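PDB 4AUR: LEOA from Escherichia coli, which is a bacterial dynamin-like protein that probably binds and hydrolyses GTP, and may be connected with heat-labile toxin in enterotoxigenic strains. Local coordinates for residues Q20-L28 with V278-V286; Q3-K11 with A48-I56. All coordinates share one frame; numbering follows the deposited sequence.

Interaction 1 (Q20-L28 with V278-V286)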
# COMPACT_ATOMS: atom_id res chain seq x y z
N GLN A 20 15.54 -16.25 -7.29
CA GLN A 20 14.69 -15.30 -6.56
C GLN A 20 13.29 -15.33 -7.12
O GLN A 20 12.32 -15.18 -6.41
CB GLN A 20 15.23 -13.89 -6.71
CG GLN A 20 16.58 -13.67 -6.02
CD GLN A 20 17.37 -12.57 -6.71
OE1 GLN A 20 16.83 -11.77 -7.47
NE2 GLN A 20 18.66 -12.54 -6.44
N LEU A 21 13.20 -15.53 -8.43
CA LEU A 21 11.91 -15.72 -9.07
C LEU A 21 11.20 -16.90 -8.47
O LEU A 21 10.05 -16.80 -8.08
CB LEU A 21 12.08 -15.91 -10.57
CG LEU A 21 10.79 -15.82 -11.39
CD1 LEU A 21 10.09 -14.52 -11.05
CD2 LEU A 21 11.08 -15.91 -12.87
N ARG A 22 11.89 -18.02 -8.36
CA ARG A 22 11.35 -19.22 -7.70
C ARG A 22 10.85 -18.93 -6.30
O ARG A 22 9.83 -19.43 -5.90
CB ARG A 22 12.40 -20.32 -7.65
CG ARG A 22 11.83 -21.68 -8.02
CD ARG A 22 12.91 -22.67 -8.39
NE ARG A 22 13.83 -22.90 -7.28
CZ ARG A 22 14.81 -23.78 -7.29
NH1 ARG A 22 15.02 -24.56 -8.34
NH2 ARG A 22 15.58 -23.89 -6.23
N GLY A 23 11.59 -18.11 -5.56
CA GLY A 23 11.21 -17.74 -4.21
C GLY A 23 9.96 -16.89 -4.22
O GLY A 23 9.14 -16.98 -3.33
N MSE A 24 9.81 -16.07 -5.25
CA MSE A 24 8.69 -15.17 -5.33
C MSE A 24 7.49 -16.00 -5.63
O MSE A 24 6.41 -15.71 -5.12
CB MSE A 24 8.92 -14.09 -6.38
CG MSE A 24 9.88 -13.04 -5.87
SE MSE A 24 9.92 -11.57 -7.19
CE MSE A 24 11.77 -11.64 -7.85
N LEU A 25 7.67 -17.07 -6.43
CA LEU A 25 6.55 -17.97 -6.77
C LEU A 25 6.03 -18.76 -5.59
O LEU A 25 4.83 -18.96 -5.46
CB LEU A 25 6.98 -18.96 -7.82
CG LEU A 25 7.05 -18.35 -9.21
CD1 LEU A 25 7.99 -19.13 -10.12
CD2 LEU A 25 5.67 -18.25 -9.83
N GLU A 26 6.93 -19.25 -4.76
CA GLU A 26 6.54 -19.94 -3.53
C GLU A 26 5.63 -19.07 -2.64
O GLU A 26 4.76 -19.60 -1.96
CB GLU A 26 7.77 -20.34 -2.72
CG GLU A 26 8.62 -21.43 -3.33
CD GLU A 26 9.78 -21.85 -2.43
OE1 GLU A 26 10.35 -21.00 -1.71
OE2 GLU A 26 10.13 -23.06 -2.45
N MSE A 27 5.85 -17.76 -2.63
CA MSE A 27 5.08 -16.87 -1.77
C MSE A 27 3.73 -16.62 -2.36
O MSE A 27 2.75 -16.64 -1.64
CB MSE A 27 5.80 -15.56 -1.55
CG MSE A 27 7.07 -15.82 -0.77
SE MSE A 27 6.73 -16.31 1.10
CE MSE A 27 6.65 -18.27 1.00
N LEU A 28 3.63 -16.39 -3.67
CA LEU A 28 2.32 -16.32 -4.33
C LEU A 28 1.52 -17.59 -4.06
O LEU A 28 0.35 -17.54 -3.70
CB LEU A 28 2.46 -16.14 -5.84
CG LEU A 28 3.18 -14.88 -6.32
CD1 LEU A 28 3.23 -14.83 -7.81
CD2 LEU A 28 2.51 -13.62 -5.80
N VAL A 278 7.76 -15.04 -18.02
CA VAL A 278 7.40 -15.55 -16.70
C VAL A 278 7.72 -14.51 -15.62
O VAL A 278 6.94 -14.25 -14.74
CB VAL A 278 8.15 -16.88 -16.40
CG1 VAL A 278 8.00 -17.32 -14.95
CG2 VAL A 278 7.67 -17.99 -17.34
N LYS A 279 8.90 -13.93 -15.72
CA LYS A 279 9.42 -13.02 -14.74
C LYS A 279 8.67 -11.69 -14.78
O LYS A 279 8.43 -11.09 -13.73
CB LYS A 279 10.92 -12.83 -15.00
CG LYS A 279 11.64 -11.80 -14.14
CD LYS A 279 13.13 -11.70 -14.48
CE LYS A 279 13.56 -10.24 -14.62
NZ LYS A 279 15.02 -10.06 -14.38
N ASP A 280 8.30 -11.22 -15.97
CA ASP A 280 7.59 -9.94 -16.07
C ASP A 280 6.24 -10.10 -15.41
O ASP A 280 5.78 -9.21 -14.74
CB ASP A 280 7.42 -9.45 -17.53
CG ASP A 280 8.75 -8.90 -18.15
OD1 ASP A 280 9.73 -8.58 -17.42
OD2 ASP A 280 8.79 -8.80 -19.41
N ILE A 281 5.60 -11.24 -15.61
CA ILE A 281 4.30 -11.49 -15.00
C ILE A 281 4.39 -11.59 -13.48
O ILE A 281 3.57 -11.03 -12.78
CB ILE A 281 3.61 -12.74 -15.58
CG1 ILE A 281 3.12 -12.47 -17.00
CG2 ILE A 281 2.41 -13.16 -14.76
CD1 ILE A 281 2.88 -13.74 -17.81
N VAL A 282 5.37 -12.31 -12.98
CA VAL A 282 5.50 -12.48 -11.54
C VAL A 282 5.81 -11.19 -10.85
O VAL A 282 5.21 -10.88 -9.85
CB VAL A 282 6.56 -13.52 -11.20
CG1 VAL A 282 6.98 -13.41 -9.77
CG2 VAL A 282 6.02 -14.90 -11.44
N ILE A 283 6.75 -10.43 -11.37
CA ILE A 283 7.08 -9.15 -10.77
C ILE A 283 5.89 -8.21 -10.87
O ILE A 283 5.66 -7.43 -9.97
CB ILE A 283 8.32 -8.53 -11.41
CG1 ILE A 283 9.55 -9.38 -11.09
CG2 ILE A 283 8.58 -7.13 -10.90
CD1 ILE A 283 10.83 -8.85 -11.68
N GLN A 284 5.12 -8.31 -11.93
CA GLN A 284 3.88 -7.53 -11.99
C GLN A 284 2.87 -7.87 -10.89
O GLN A 284 2.22 -7.00 -10.39
CB GLN A 284 3.18 -7.71 -13.34
CG GLN A 284 3.62 -6.75 -14.44
CD GLN A 284 2.78 -6.95 -15.70
OE1 GLN A 284 1.53 -7.06 -15.64
NE2 GLN A 284 3.46 -7.01 -16.86
N ARG A 285 2.73 -9.13 -10.54
CA ARG A 285 1.70 -9.54 -9.62
C ARG A 285 2.14 -9.17 -8.23
O ARG A 285 1.32 -8.97 -7.37
CB ARG A 285 1.43 -11.03 -9.77
CG ARG A 285 0.29 -11.60 -8.94
CD ARG A 285 -1.09 -11.08 -9.30
NE ARG A 285 -2.10 -11.56 -8.36
CZ ARG A 285 -2.89 -12.63 -8.53
NH1 ARG A 285 -2.82 -13.37 -9.63
NH2 ARG A 285 -3.77 -12.98 -7.58
N VAL A 286 3.44 -9.06 -8.02
CA VAL A 286 3.98 -8.83 -6.70
C VAL A 286 3.91 -7.35 -6.40
O VAL A 286 3.63 -6.95 -5.29
CB VAL A 286 5.46 -9.23 -6.64
CG1 VAL A 286 6.05 -8.88 -5.29
CG2 VAL A 286 5.63 -10.71 -6.93
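V278 opens the contact from helix 275-343, its CG1 meeting L21 CD2 at 4.0 Å. At K279 the aliphatic base does the touching: L21 CD2 lies 3.7 Å from K279 CB, while the chain, bent at chi3, leads the amine off from L21. One turn on, V282 meets four residues of helix 3-30, L21, M24, L25 and L28. Its chi1 of 163° sets CG1 anti to the backbone N and turns it to L21 and M24, with CG2 on the L25 side. CG1 meets L21 CD1 at 3.5 Å and also lies against M24 CB, whereas CG2 takes L25 CD2 at 3.7 Å, the L25 side chain crossing it at about a right angle. I283 CG1 lies 4.5 Å from the selenium of M24, a selenomethionine. R285 meets L28 CD2 through its methylene CG, at 4.3 Å; its NE is hydrogen-bonded to S417 O. V286 CG2 ends the row, touching both M24 SE and L28 CD2 at 4.4 Å. The packing between the helices is thus apolar, with segment axes 10.4 Å apart at closest approach and N-to-C directions inclined at 48°. Helix 547-567 closes in beside the pair, L566 and M567 touching M24 and M567 also reaching I283, while L39 of helix 38-51 packs on L25. The contact therefore joins the N-terminal helix to the start of the long helix 275-343 within a multi-helix bundle.

Interaction 2 (Q3-K11 with A48-I56)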
# COMPACT_ATOMS: atom_id res chain seq x y z
N GLN A 3 36.52 -10.76 -20.70
CA GLN A 3 35.24 -11.14 -21.33
C GLN A 3 34.61 -12.42 -20.81
O GLN A 3 33.40 -12.49 -20.70
CB GLN A 3 35.36 -11.22 -22.87
CG GLN A 3 36.41 -12.20 -23.41
CD GLN A 3 37.73 -11.54 -23.73
OE1 GLN A 3 38.30 -10.82 -22.91
NE2 GLN A 3 38.22 -11.77 -24.92
N PHE A 4 35.41 -13.42 -20.48
CA PHE A 4 34.89 -14.71 -20.04
C PHE A 4 34.53 -14.70 -18.58
O PHE A 4 33.67 -15.45 -18.16
CB PHE A 4 35.89 -15.83 -20.33
CG PHE A 4 36.24 -15.96 -21.77
CD1 PHE A 4 35.48 -16.75 -22.60
CD2 PHE A 4 37.31 -15.26 -22.29
CE1 PHE A 4 35.78 -16.85 -23.94
CE2 PHE A 4 37.63 -15.36 -23.63
CZ PHE A 4 36.86 -16.16 -24.46
N LYS A 5 35.20 -13.85 -17.79
CA LYS A 5 34.85 -13.71 -16.38
C LYS A 5 33.56 -12.90 -16.23
O LYS A 5 32.80 -13.12 -15.29
CB LYS A 5 35.99 -13.03 -15.60
CG LYS A 5 35.84 -13.10 -14.08
CD LYS A 5 36.75 -12.08 -13.38
CE LYS A 5 36.24 -11.71 -11.99
NZ LYS A 5 37.02 -10.60 -11.36
N GLN A 6 33.34 -11.96 -17.15
CA GLN A 6 32.16 -11.12 -17.12
C GLN A 6 30.98 -11.95 -17.49
O GLN A 6 29.92 -11.82 -16.92
CB GLN A 6 32.28 -9.97 -18.11
CG GLN A 6 31.15 -8.97 -18.04
CD GLN A 6 31.20 -8.09 -16.80
OE1 GLN A 6 30.36 -8.20 -15.91
NE2 GLN A 6 32.20 -7.21 -16.73
N PHE A 7 31.18 -12.83 -18.46
CA PHE A 7 30.10 -13.67 -18.90
C PHE A 7 29.78 -14.58 -17.75
O PHE A 7 28.70 -14.53 -17.20
CB PHE A 7 30.49 -14.46 -20.14
CG PHE A 7 29.48 -15.48 -20.54
CD1 PHE A 7 28.43 -15.13 -21.35
CD2 PHE A 7 29.57 -16.78 -20.08
CE1 PHE A 7 27.49 -16.07 -21.72
CE2 PHE A 7 28.64 -17.73 -20.45
CZ PHE A 7 27.59 -17.38 -21.27
N SER A 8 30.75 -15.38 -17.35
CA SER A 8 30.51 -16.35 -16.29
C SER A 8 29.77 -15.70 -15.12
O SER A 8 28.89 -16.33 -14.55
CB SER A 8 31.83 -16.91 -15.82
OG SER A 8 32.51 -15.89 -15.14
N ILE A 9 30.13 -14.45 -14.79
CA ILE A 9 29.47 -13.65 -13.75
C ILE A 9 28.04 -13.28 -14.12
O ILE A 9 27.14 -13.37 -13.28
CB ILE A 9 30.19 -12.30 -13.50
CG1 ILE A 9 31.47 -12.50 -12.70
CG2 ILE A 9 29.31 -11.31 -12.74
CD1 ILE A 9 32.43 -11.32 -12.79
N GLU A 10 27.84 -12.80 -15.34
CA GLU A 10 26.49 -12.47 -15.78
C GLU A 10 25.65 -13.72 -15.88
O GLU A 10 24.49 -13.68 -15.53
CB GLU A 10 26.48 -11.66 -17.08
CG GLU A 10 27.00 -10.24 -16.88
CD GLU A 10 26.39 -9.50 -15.68
OE1 GLU A 10 25.14 -9.54 -15.46
OE2 GLU A 10 27.16 -8.84 -14.93
N LYS A 11 26.23 -14.84 -16.28
CA LYS A 11 25.52 -16.11 -16.22
C LYS A 11 25.03 -16.39 -14.82
O LYS A 11 23.86 -16.69 -14.62
CB LYS A 11 26.37 -17.29 -16.65
CG LYS A 11 25.56 -18.45 -17.16
CD LYS A 11 26.40 -19.42 -17.96
CE LYS A 11 26.70 -20.69 -17.19
NZ LYS A 11 28.00 -21.23 -17.66
N ALA A 48 19.02 -25.42 -18.26
CA ALA A 48 19.36 -25.11 -19.64
C ALA A 48 20.42 -24.04 -19.69
O ALA A 48 21.31 -24.10 -20.51
CB ALA A 48 18.14 -24.66 -20.41
N ILE A 49 20.32 -23.06 -18.80
CA ILE A 49 21.21 -21.89 -18.85
C ILE A 49 22.63 -22.22 -18.47
O ILE A 49 23.55 -21.63 -19.01
CB ILE A 49 20.69 -20.76 -17.96
CG1 ILE A 49 19.68 -19.92 -18.74
CG2 ILE A 49 21.82 -19.85 -17.51
CD1 ILE A 49 18.97 -18.86 -17.92
N GLU A 50 22.79 -23.10 -17.48
CA GLU A 50 24.09 -23.59 -17.03
C GLU A 50 25.00 -24.03 -18.19
O GLU A 50 26.20 -23.76 -18.18
CB GLU A 50 23.91 -24.78 -16.07
CG GLU A 50 23.59 -24.40 -14.63
CD GLU A 50 24.76 -23.74 -13.92
OE1 GLU A 50 25.83 -23.55 -14.55
OE2 GLU A 50 24.60 -23.40 -12.71
N SER A 51 24.43 -24.72 -19.17
CA SER A 51 25.19 -25.16 -20.34
C SER A 51 25.84 -24.02 -21.11
O SER A 51 27.03 -24.07 -21.43
CB SER A 51 24.28 -25.90 -21.33
OG SER A 51 24.91 -25.89 -22.60
N ASP A 52 25.03 -23.00 -21.39
CA ASP A 52 25.38 -21.94 -22.33
C ASP A 52 26.77 -21.34 -22.12
O ASP A 52 27.28 -21.26 -20.99
CB ASP A 52 24.30 -20.85 -22.30
CG ASP A 52 23.01 -21.27 -23.06
OD1 ASP A 52 22.54 -22.42 -22.91
OD2 ASP A 52 22.48 -20.44 -23.81
N VAL A 53 27.37 -20.93 -23.24
CA VAL A 53 28.71 -20.37 -23.29
C VAL A 53 28.65 -19.08 -24.09
O VAL A 53 27.74 -18.90 -24.90
CB VAL A 53 29.70 -21.32 -24.01
CG1 VAL A 53 29.67 -22.72 -23.42
CG2 VAL A 53 29.41 -21.40 -25.50
N LEU A 54 29.64 -18.21 -23.89
CA LEU A 54 29.74 -16.96 -24.64
C LEU A 54 29.76 -17.16 -26.15
O LEU A 54 30.54 -17.94 -26.66
CB LEU A 54 31.00 -16.20 -24.25
CG LEU A 54 31.23 -14.88 -24.98
CD1 LEU A 54 30.07 -13.92 -24.83
CD2 LEU A 54 32.47 -14.23 -24.42
N ARG A 55 28.94 -16.40 -26.86
CA ARG A 55 28.80 -16.50 -28.30
C ARG A 55 28.91 -15.13 -28.93
O ARG A 55 28.22 -14.20 -28.53
CB ARG A 55 27.46 -17.11 -28.68
CG ARG A 55 27.27 -17.23 -30.17
CD ARG A 55 25.87 -17.68 -30.52
NE ARG A 55 25.70 -19.08 -30.22
CZ ARG A 55 24.54 -19.70 -30.17
NH1 ARG A 55 23.41 -19.04 -30.41
NH2 ARG A 55 24.50 -21.00 -29.88
N ILE A 56 29.78 -15.03 -29.93
CA ILE A 56 30.00 -13.79 -30.65
C ILE A 56 29.67 -14.03 -32.11
O ILE A 56 30.15 -15.00 -32.70
CB ILE A 56 31.47 -13.33 -30.57
CG1 ILE A 56 31.99 -13.47 -29.16
CG2 ILE A 56 31.61 -11.87 -30.98
CD1 ILE A 56 32.73 -14.77 -28.94
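F7 and L54 both set CG anti to their backbone N (chi1 172° for F7), and their side chains run past one another in opposite directions. The F7 ring is thereby laid against the backbone where the chain enters strand 54-60. L54 N sits over one face of this ring, offset toward the rim, 3.4 Å from F7 CZ. L54 CB lies over the ring as well, 4.2 Å from the centroid and 17° off the normal, a CH-pi contact. D52 O approaches differently, at the ring edge and in its plane, 3.8 Å from F7 CE2. Farther toward the N-terminus, F4 CE1 and L54 CD2 meet at 4.2 Å, and the same methyl lies near the backbone oxygen of Q3.

One turn after F7, K11 reaches the C-terminal part of helix 38-51. Its chain bends at chi3 (105°), bringing NZ within reach of two backbone carbonyls: it gives a weak hydrogen bond to E50 O at 3.1 Å and another weak one to D52 O at 3.4 Å. Lower down the chain, K11 CG rests 4.0 Å from I49 CG2. The carboxylate of D52 is engaged by K272 in a salt bridge, and H139 packs edge-to-face with F7. L54 also pairs through its backbone with E105 in the neighbouring strand 104-108, and its side chain touches L261 of helix 250-273.

A positive amine beside the C-terminal carbonyls of the helix would probably be favoured by their partial negative charge, and the E50 carboxylate, too far for a salt bridge, may add a weak attraction. Aromatic and aliphatic packing at L54 thus gives way to weak polar contacts at the turn that leads from helix to central strand.

Helix 3-30 serves both contacts, its first turns in interaction 2 and its later turns in interaction 1, with centres about 24 Å apart and nearest atoms about 10 Å apart. Interaction 1 is the more buried, lies nearer the centre of the chain and joins helix to helix through aliphatic side chains and a selenomethionine. Interaction 2 is partly buried and sits against the sheet of the probable GTPase domain, adding an aromatic ring and a lysine that meet backbone atoms. The single helix thus bridges two settings: the sheet of the probable GTPase domain at one end, and the helical packing around the start of helix 275-343 at the other.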